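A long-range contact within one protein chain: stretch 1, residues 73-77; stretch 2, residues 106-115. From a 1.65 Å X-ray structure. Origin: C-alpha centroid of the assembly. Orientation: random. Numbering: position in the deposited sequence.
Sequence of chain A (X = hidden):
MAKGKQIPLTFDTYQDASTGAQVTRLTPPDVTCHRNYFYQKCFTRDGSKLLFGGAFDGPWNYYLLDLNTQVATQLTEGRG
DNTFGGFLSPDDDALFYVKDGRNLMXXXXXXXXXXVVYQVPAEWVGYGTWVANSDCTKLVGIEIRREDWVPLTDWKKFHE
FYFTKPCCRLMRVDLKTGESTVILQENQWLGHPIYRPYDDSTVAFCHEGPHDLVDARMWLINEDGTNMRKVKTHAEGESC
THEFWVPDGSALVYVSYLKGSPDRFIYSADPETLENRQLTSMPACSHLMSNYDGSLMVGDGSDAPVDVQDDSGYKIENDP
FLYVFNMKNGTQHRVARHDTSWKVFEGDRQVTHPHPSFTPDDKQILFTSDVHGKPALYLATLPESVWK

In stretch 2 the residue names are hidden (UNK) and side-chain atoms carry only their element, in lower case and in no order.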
# COMPACT_ATOMS: atom_id res chain seq x y z
N THR A 73 16.24 14.14 -3.57
CA THR A 73 16.90 14.50 -2.33
C THR A 73 16.76 13.35 -1.34
O THR A 73 15.66 12.86 -1.11
CB THR A 73 16.29 15.79 -1.74
OG1 THR A 73 16.40 16.85 -2.70
CG2 THR A 73 17.03 16.19 -0.42
N GLN A 74 17.88 12.92 -0.75
CA GLN A 74 17.85 11.88 0.27
C GLN A 74 17.24 12.43 1.55
O GLN A 74 17.74 13.44 2.09
CB GLN A 74 19.26 11.34 0.55
CG GLN A 74 19.27 10.13 1.48
CD GLN A 74 20.64 9.51 1.61
OE1 GLN A 74 21.50 9.70 0.75
NE2 GLN A 74 20.83 8.73 2.68
N LEU A 75 16.20 11.76 2.03
CA LEU A 75 15.41 12.22 3.19
C LEU A 75 15.85 11.57 4.49
O LEU A 75 15.80 12.20 5.54
CB LEU A 75 13.92 11.95 2.99
CG LEU A 75 13.25 12.56 1.75
CD1 LEU A 75 11.77 12.15 1.74
CD2 LEU A 75 13.38 14.08 1.78
N THR A 76 16.17 10.29 4.43
CA THR A 76 16.54 9.54 5.63
C THR A 76 17.88 8.81 5.37
O THR A 76 18.29 8.63 4.21
CB THR A 76 15.44 8.53 6.04
OG1 THR A 76 15.29 7.52 5.03
CG2 THR A 76 14.09 9.22 6.26
N GLU A 77 18.55 8.41 6.45
CA GLU A 77 19.82 7.71 6.33
C GLU A 77 19.93 6.63 7.39
O GLU A 77 19.24 6.66 8.41
CB GLU A 77 20.98 8.71 6.40
CG GLU A 77 21.09 9.46 7.73
CD GLU A 77 22.19 10.52 7.75
OE1 GLU A 77 22.75 10.86 6.68
OE2 GLU A 77 22.51 11.04 8.85
N UNK A 106 8.60 11.23 12.39
CA UNK A 106 8.14 12.33 11.54
C UNK A 106 9.34 13.11 11.05
O UNK A 106 10.19 13.56 11.84
n UNK A 106 7.15 17.78 11.37
n UNK A 106 5.23 16.49 11.51
c UNK A 106 5.82 15.41 12.31
c UNK A 106 5.87 17.57 11.09
c UNK A 106 6.56 14.38 11.44
n UNK A 106 5.21 18.47 10.36
c UNK A 106 7.19 13.26 12.31
N UNK A 107 9.44 13.26 9.73
CA UNK A 107 10.53 14.02 9.15
C UNK A 107 9.97 15.33 8.59
O UNK A 107 9.06 15.31 7.74
c UNK A 107 11.65 11.85 8.47
c UNK A 107 11.23 13.24 8.00
c UNK A 107 12.41 14.01 7.48
N UNK A 108 10.51 16.46 9.07
CA UNK A 108 10.18 17.78 8.53
C UNK A 108 10.83 17.89 7.15
O UNK A 108 12.04 17.78 7.02
c UNK A 108 10.30 20.28 9.04
o UNK A 108 10.73 20.73 7.97
c UNK A 108 10.70 18.88 9.48
o UNK A 108 9.57 20.94 9.79
N UNK A 109 10.02 18.06 6.11
CA UNK A 109 10.58 18.03 4.75
C UNK A 109 11.41 19.26 4.37
O UNK A 109 12.21 19.21 3.44
c UNK A 109 8.94 16.31 3.68
c UNK A 109 7.90 16.21 2.56
c UNK A 109 9.50 17.74 3.71
c UNK A 109 10.05 15.26 3.48
N UNK A 110 11.23 20.36 5.10
CA UNK A 110 12.01 21.57 4.86
C UNK A 110 13.40 21.47 5.47
O UNK A 110 14.39 21.77 4.80
c UNK A 110 11.27 22.79 5.39
N UNK A 111 13.47 21.02 6.72
CA UNK A 111 14.72 20.97 7.49
C UNK A 111 15.38 19.60 7.50
O UNK A 111 16.59 19.51 7.69
o UNK A 111 13.71 20.37 9.63
c UNK A 111 13.77 22.73 9.07
c UNK A 111 14.49 21.37 8.97
N UNK A 112 14.57 18.56 7.26
CA UNK A 112 14.95 17.14 7.36
C UNK A 112 15.23 16.67 8.80
O UNK A 112 15.70 15.56 9.03
c UNK A 112 16.10 16.77 6.40
c UNK A 112 15.83 17.04 4.91
c UNK A 112 14.60 16.27 4.42
c UNK A 112 17.04 16.72 4.08
N UNK A 113 14.89 17.53 9.77
CA UNK A 113 14.94 17.11 11.17
C UNK A 113 13.87 16.04 11.45
O UNK A 113 12.76 16.10 10.91
c UNK A 113 15.94 19.31 11.98
o UNK A 113 14.67 20.83 13.34
c UNK A 113 14.76 18.34 12.09
o UNK A 113 16.59 21.52 12.56
c UNK A 113 15.71 20.65 12.67
N UNK A 114 14.23 15.04 12.26
CA UNK A 114 13.30 13.98 12.62
C UNK A 114 12.92 14.01 14.10
O UNK A 114 13.72 14.38 14.96
c UNK A 114 13.86 12.59 12.25
c UNK A 114 14.68 11.13 10.33
o UNK A 114 15.41 10.98 9.32
o UNK A 114 14.07 10.17 10.89
c UNK A 114 14.56 12.54 10.89
N UNK A 115 11.70 13.57 14.39
CA UNK A 115 11.23 13.42 15.76
C UNK A 115 10.61 12.04 15.91
O UNK A 115 9.87 11.59 15.02
o UNK A 115 10.44 14.65 18.42
n UNK A 115 8.36 14.25 17.63
c UNK A 115 9.66 14.47 17.46
c UNK A 115 10.16 14.50 16.05
O HOH W 1 17.31 9.19 9.06

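Position 106 carries three carbons in a row, a nitrogen, then a carbon bearing two more nitrogens. This guanidinium is Arg-106, which lies out of reach of stretch 1 and serves through its backbone: its N and O pair with O and N of position 115 at 2.9 and 3.0 Å, joining the two strands of a hairpin.

Position 107 has three carbons, forked at CB; the CA-to-CB bond points toward stretch 1, and the branches touch Leu-75 and Thr-76. It is Val-107, a beta-branched residue at home in a strand; its CG2 lies 4.2 Å from CG2 of Thr-76.

At position 108 two carbons end in two oxygens, far from stretch 1: Asp-108. The carboxylate suits a turn because it can accept bonds from free backbone amides, and OD1 does so from N of position 110 (2.9 Å) and N of position 111 (3.0 Å).

Position 109 shows four carbons forked at the second. Its CB points sideways, but the end of the side chain comes nearer and meets Leu-75. This is Leu-109, whose forked apolar end suits packing on a buried leucine; CD2 lies 3.9 Å from CD2 of Leu-75.

Position 110, a single carbon, is Ala-110, small and exposed on the turn. Position 111 has a CB carrying one oxygen and one carbon: Thr-111. Its OG1 accepts a hydrogen bond from N of position 113 at 3.1 Å, bracing the turn.

Position 112 again has four carbons forked at the second; the CA-to-CB bond points toward stretch 1, and the branch ends touch Gln-74 and Leu-75. This is Leu-112, with a positive phi of 69°; its apolar fork offers Leu-75 a second packing surface. Its N donates to O of Asp-108 at 2.7 Å, while CD2 packs 3.6 Å from CD2 of Leu-75 and CD1 lies 3.9 Å from O of Gln-74.

Three carbons, the third with two oxygens, make position 113 Glu-113; its charged end is exposed, and its O accepts from N of Asp-108 at 2.9 Å. Position 114 has the same atom set, but its CA-to-CB bond points toward stretch 1 and an oxygen touches Thr-76. It is Glu-114, whose carboxylate can accept from water; OE2 lies 3.8 Å from CG2 of Thr-76. Position 115, two carbons ending in one oxygen and one nitrogen, is Asn-115, polar and exposed.

The contact is chiefly apolar, with no direct hydrogen bond between the stretches. Leu-75 CD2 packs against CD2 of both Leu-109 and Leu-112, which the turn holds in place. Away from the leucine side chains, water 1 links the stretches, accepting from N of Glu-77 at 3.0 Å and donating to OE2 of Glu-114 at 2.6 Å.

Stretch 2, residues 106-115: RVDLATLEEN
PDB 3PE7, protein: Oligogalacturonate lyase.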